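Local coordinates for putative malic enzyme ((S)-malate:NAD+ oxidoreductase (decarboxylating)) (Streptococcus pyogenes, PDB 2A9F) that probably catalyses the NAD+-dependent oxidative decarboxylation of (S)-malate, as malic enzymes do, with the help of a divalent metal ion such as magnesium or manganese, at the interface of chains A and B. Residues are numbered along the deposited sequence; one frame, centred on the assembly and turned at random. Chains: chain A/B, putative malic enzyme ((S)-malate:NAD+ oxidoreductase (decarboxylating)).

Contact 1: the interface of chains A and B. Residues chain A 80, 83, 86-87, 90; chain B 48, 51-52.
B:Ala52 and A:Ala87 lie face to face where helix 44-53 of chain B packs on the first turn of helix 85-102 of chain A. These are the two residues with most surface hidden here, 37 and 32 Å², and their small methyls let the two backbones come near: A:Ala87 CB stands 3.8 Å from B:Ala52 CA. The same methyl touches both B:Ser48 O and B:Ala52 N, which lie side by side on one turn of helix 44-53.

B:Ile51 flanks this pair with both of its branches. Its CG2, anti to the backbone N while CG1 lies beside that N (chi1 -70°), presses on the backbone of A:Ala87, 3.4 Å from CA. The longer branch carries CD1 out to the ring of A:Pro90, one turn further along the helix; the two groups meet tip to tip, CD1 to CG at 3.5 Å. One isoleucine thus spans successive turns of the partner helix.

On the other flank A:Ile83, in the loop before helix 85-102, covers B:Ala52 with its branch point, CB to CB 4.0 Å. Its CG1 takes the crowded position between backbone N and carbonyl carbon (chi1 55°), and from there CD1 points toward CB of B:Ser48. A:Leu80 brings CD1 to that same CB.

A polar bond in this largely apolar patch comes from the hydroxyl of B:Ser48. It donates to the backbone carbonyl of A:Ala87, approaching nearly end-on: the angle at the oxygen is 165°, with B:Ser48 OG 2.9 Å from A:Ala87 O.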
# COMPACT_ATOMS: atom_id res chain seq x y z
N LEU A 80 -20.84 3.23 -11.75
CA LEU A 80 -21.00 4.63 -11.41
C LEU A 80 -20.13 5.37 -12.42
O LEU A 80 -20.17 5.04 -13.61
CB LEU A 80 -20.52 4.86 -9.98
CG LEU A 80 -21.21 3.97 -8.94
CD1 LEU A 80 -20.55 4.15 -7.59
CD2 LEU A 80 -22.70 4.33 -8.85
N ILE A 83 -15.74 9.10 -9.97
CA ILE A 83 -16.17 9.62 -8.68
C ILE A 83 -15.02 9.99 -7.76
O ILE A 83 -15.24 10.43 -6.63
CB ILE A 83 -17.06 8.61 -7.97
CG1 ILE A 83 -16.33 7.26 -7.86
CG2 ILE A 83 -18.33 8.42 -8.74
CD1 ILE A 83 -17.10 6.18 -7.11
N GLU A 86 -11.09 8.56 -3.28
CA GLU A 86 -11.70 8.21 -1.98
C GLU A 86 -12.98 7.39 -2.14
O GLU A 86 -13.14 6.35 -1.49
CB GLU A 86 -12.02 9.46 -1.15
CG GLU A 86 -10.80 10.21 -0.66
CD GLU A 86 -10.47 11.43 -1.50
OE1 GLU A 86 -10.65 11.37 -2.73
OE2 GLU A 86 -10.03 12.45 -0.92
N ALA A 87 -13.89 7.85 -3.00
CA ALA A 87 -15.16 7.15 -3.24
C ALA A 87 -14.94 5.75 -3.81
O ALA A 87 -15.80 4.88 -3.68
CB ALA A 87 -16.04 7.97 -4.18
N PRO A 90 -13.90 1.94 -1.14
CA PRO A 90 -14.78 0.84 -0.70
C PRO A 90 -14.72 -0.34 -1.66
O PRO A 90 -14.73 -1.49 -1.24
CB PRO A 90 -16.16 1.49 -0.67
CG PRO A 90 -15.86 2.88 -0.33
CD PRO A 90 -14.65 3.20 -1.18
N SER B 48 -19.70 3.65 -2.07
CA SER B 48 -18.95 4.49 -2.99
C SER B 48 -19.71 5.79 -3.28
O SER B 48 -19.17 6.89 -3.14
CB SER B 48 -18.69 3.75 -4.31
OG SER B 48 -17.74 2.72 -4.13
N ILE B 51 -19.93 8.26 -0.40
CA ILE B 51 -18.66 8.96 -0.26
C ILE B 51 -18.47 9.95 -1.40
O ILE B 51 -17.86 11.00 -1.21
CB ILE B 51 -17.47 7.97 -0.24
CG1 ILE B 51 -17.48 7.17 1.06
CG2 ILE B 51 -16.13 8.72 -0.38
CD1 ILE B 51 -16.47 6.08 1.08
N ALA B 52 -18.99 9.61 -2.58
CA ALA B 52 -18.87 10.48 -3.74
C ALA B 52 -19.57 11.81 -3.51
O ALA B 52 -19.15 12.85 -4.02
CB ALA B 52 -19.44 9.80 -4.97

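Contact 2: the interface of chains A and B. Residues chain A 126-127, 129-130; chain B 85-86, 110-111, 113.
This is a two-fold-related subunit interface of the deposited dimer, in which A:Pro129 and A:Thr130 of one copy dock against the end of strand 106-111 and the start of helix 85-102 of the other. Backbone and hydroxyl hydrogen bonds fix the register of the two chains, and proline packing fills in beside them; whether the dimer persists in solution the structure alone does not show.

A:Pro129 hides 68 Å², more than any other residue of the patch. Different ring atoms meet different neighbours: CG meets CB of B:Asp113 at 3.5 Å, the two side chains crossing at about a right angle, while CB faces both CG of B:Pro85 and CG2 of B:Val111. B:Asp113 has its carboxylate carbon anti to the backbone N (chi1 -174°), which leaves its CB methylene to pack on the proline. The carboxylate of B:Glu86 borders the same ring more loosely.

Next to the proline, the hydroxyl of A:Thr130 is paired with both backbone polar groups of B:Val111. It accepts from the amide N of B:Val111, a short bond with OG1 to N at 2.5 Å. It also donates to the carbonyl oxygen, with OG1 3.0 Å from B:Val111 O, in the carbonyl plane on a lone pair. The two partners subtend a narrow angle at OG1, so the hydroxyl is cramped between them and its exact placement is doubtful. With OG1 beside its own backbone N (chi1 -71°), the hydroxyl faces the strand end.

A:Leu127 extends the apolar part: the side chains of A:Leu127 and B:Ile110 cross obliquely, with CD2 of the leucine 3.7 Å from CG2 of the isoleucine. A further backbone bond closes the patch where helix 117-127 ends: the amide N of B:Asp113 donates to the carbonyl oxygen of A:Ala126, N to O 2.9 Å, with 154° at the hydrogen.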
# COMPACT_ATOMS: atom_id res chain seq x y z
N ALA A 126 7.11 3.11 -9.64
CA ALA A 126 7.88 3.42 -8.45
C ALA A 126 7.44 2.56 -7.25
O ALA A 126 8.22 2.35 -6.31
CB ALA A 126 7.76 4.90 -8.14
N LEU A 127 6.20 2.08 -7.29
CA LEU A 127 5.66 1.25 -6.22
C LEU A 127 6.08 -0.19 -6.42
O LEU A 127 6.30 -0.92 -5.46
CB LEU A 127 4.13 1.29 -6.22
CG LEU A 127 3.43 2.56 -5.78
CD1 LEU A 127 1.97 2.49 -6.12
CD2 LEU A 127 3.63 2.76 -4.29
N PRO A 129 8.53 -2.10 -6.58
CA PRO A 129 9.44 -2.76 -5.64
C PRO A 129 8.72 -3.40 -4.46
O PRO A 129 9.05 -4.50 -4.03
CB PRO A 129 10.36 -1.63 -5.20
CG PRO A 129 10.42 -0.77 -6.39
CD PRO A 129 8.99 -0.73 -6.86
N THR A 130 7.74 -2.66 -3.94
CA THR A 130 6.95 -3.06 -2.79
C THR A 130 6.14 -4.33 -2.96
O THR A 130 6.08 -5.19 -2.07
CB THR A 130 5.93 -1.94 -2.43
OG1 THR A 130 6.63 -0.82 -1.86
CG2 THR A 130 4.90 -2.45 -1.43
N PRO B 85 15.07 0.22 -2.30
CA PRO B 85 13.74 -0.09 -1.75
C PRO B 85 13.50 -1.53 -1.27
O PRO B 85 12.98 -1.74 -0.17
CB PRO B 85 12.79 0.32 -2.88
CG PRO B 85 13.60 0.03 -4.12
CD PRO B 85 14.97 0.58 -3.73
N GLU B 86 13.85 -2.54 -2.07
CA GLU B 86 13.61 -3.92 -1.65
C GLU B 86 14.24 -4.23 -0.29
O GLU B 86 13.60 -4.82 0.58
CB GLU B 86 14.11 -4.94 -2.68
CG GLU B 86 13.27 -5.01 -3.96
CD GLU B 86 13.78 -4.08 -5.06
OE1 GLU B 86 14.52 -3.11 -4.75
OE2 GLU B 86 13.41 -4.33 -6.24
N ILE B 110 5.54 0.73 2.30
CA ILE B 110 5.62 1.03 0.88
C ILE B 110 6.99 1.57 0.50
O ILE B 110 7.41 2.62 0.99
CB ILE B 110 4.57 2.07 0.48
CG1 ILE B 110 3.20 1.41 0.39
CG2 ILE B 110 4.96 2.72 -0.82
CD1 ILE B 110 2.14 2.34 -0.08
N VAL B 111 7.71 0.87 -0.37
CA VAL B 111 9.01 1.36 -0.78
C VAL B 111 8.93 1.94 -2.20
O VAL B 111 8.05 1.58 -2.97
CB VAL B 111 10.04 0.24 -0.72
CG1 VAL B 111 10.28 -0.13 0.74
CG2 VAL B 111 9.53 -0.95 -1.51
N ASP B 113 10.97 3.17 -5.96
CA ASP B 113 12.11 3.05 -6.87
C ASP B 113 12.46 4.39 -7.53
O ASP B 113 12.42 4.51 -8.75
CB ASP B 113 11.80 2.01 -7.96
CG ASP B 113 13.00 1.72 -8.87
OD1 ASP B 113 12.76 1.27 -10.01
OD2 ASP B 113 14.16 1.93 -8.46

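Contact 1 and contact 2 lie about 27 Å apart, between the centres of their C-alpha atoms, and belong to one two-fold symmetric interface in which each recurs with the chains exchanged. Both use the start of helix 85-102: residue 86 borders contact 1 in chain A and contact 2 in chain B. By symmetry, the helix start of each copy meets helix 44-53 and the segment 129-130 of its partner. Lys95, the likely catalytic proton acceptor, lies on this helix; A:Lys95 is about 13 Å from the centre of contact 1 and B:Lys95 about 14 Å from that of contact 2, so dimer packing may help position it.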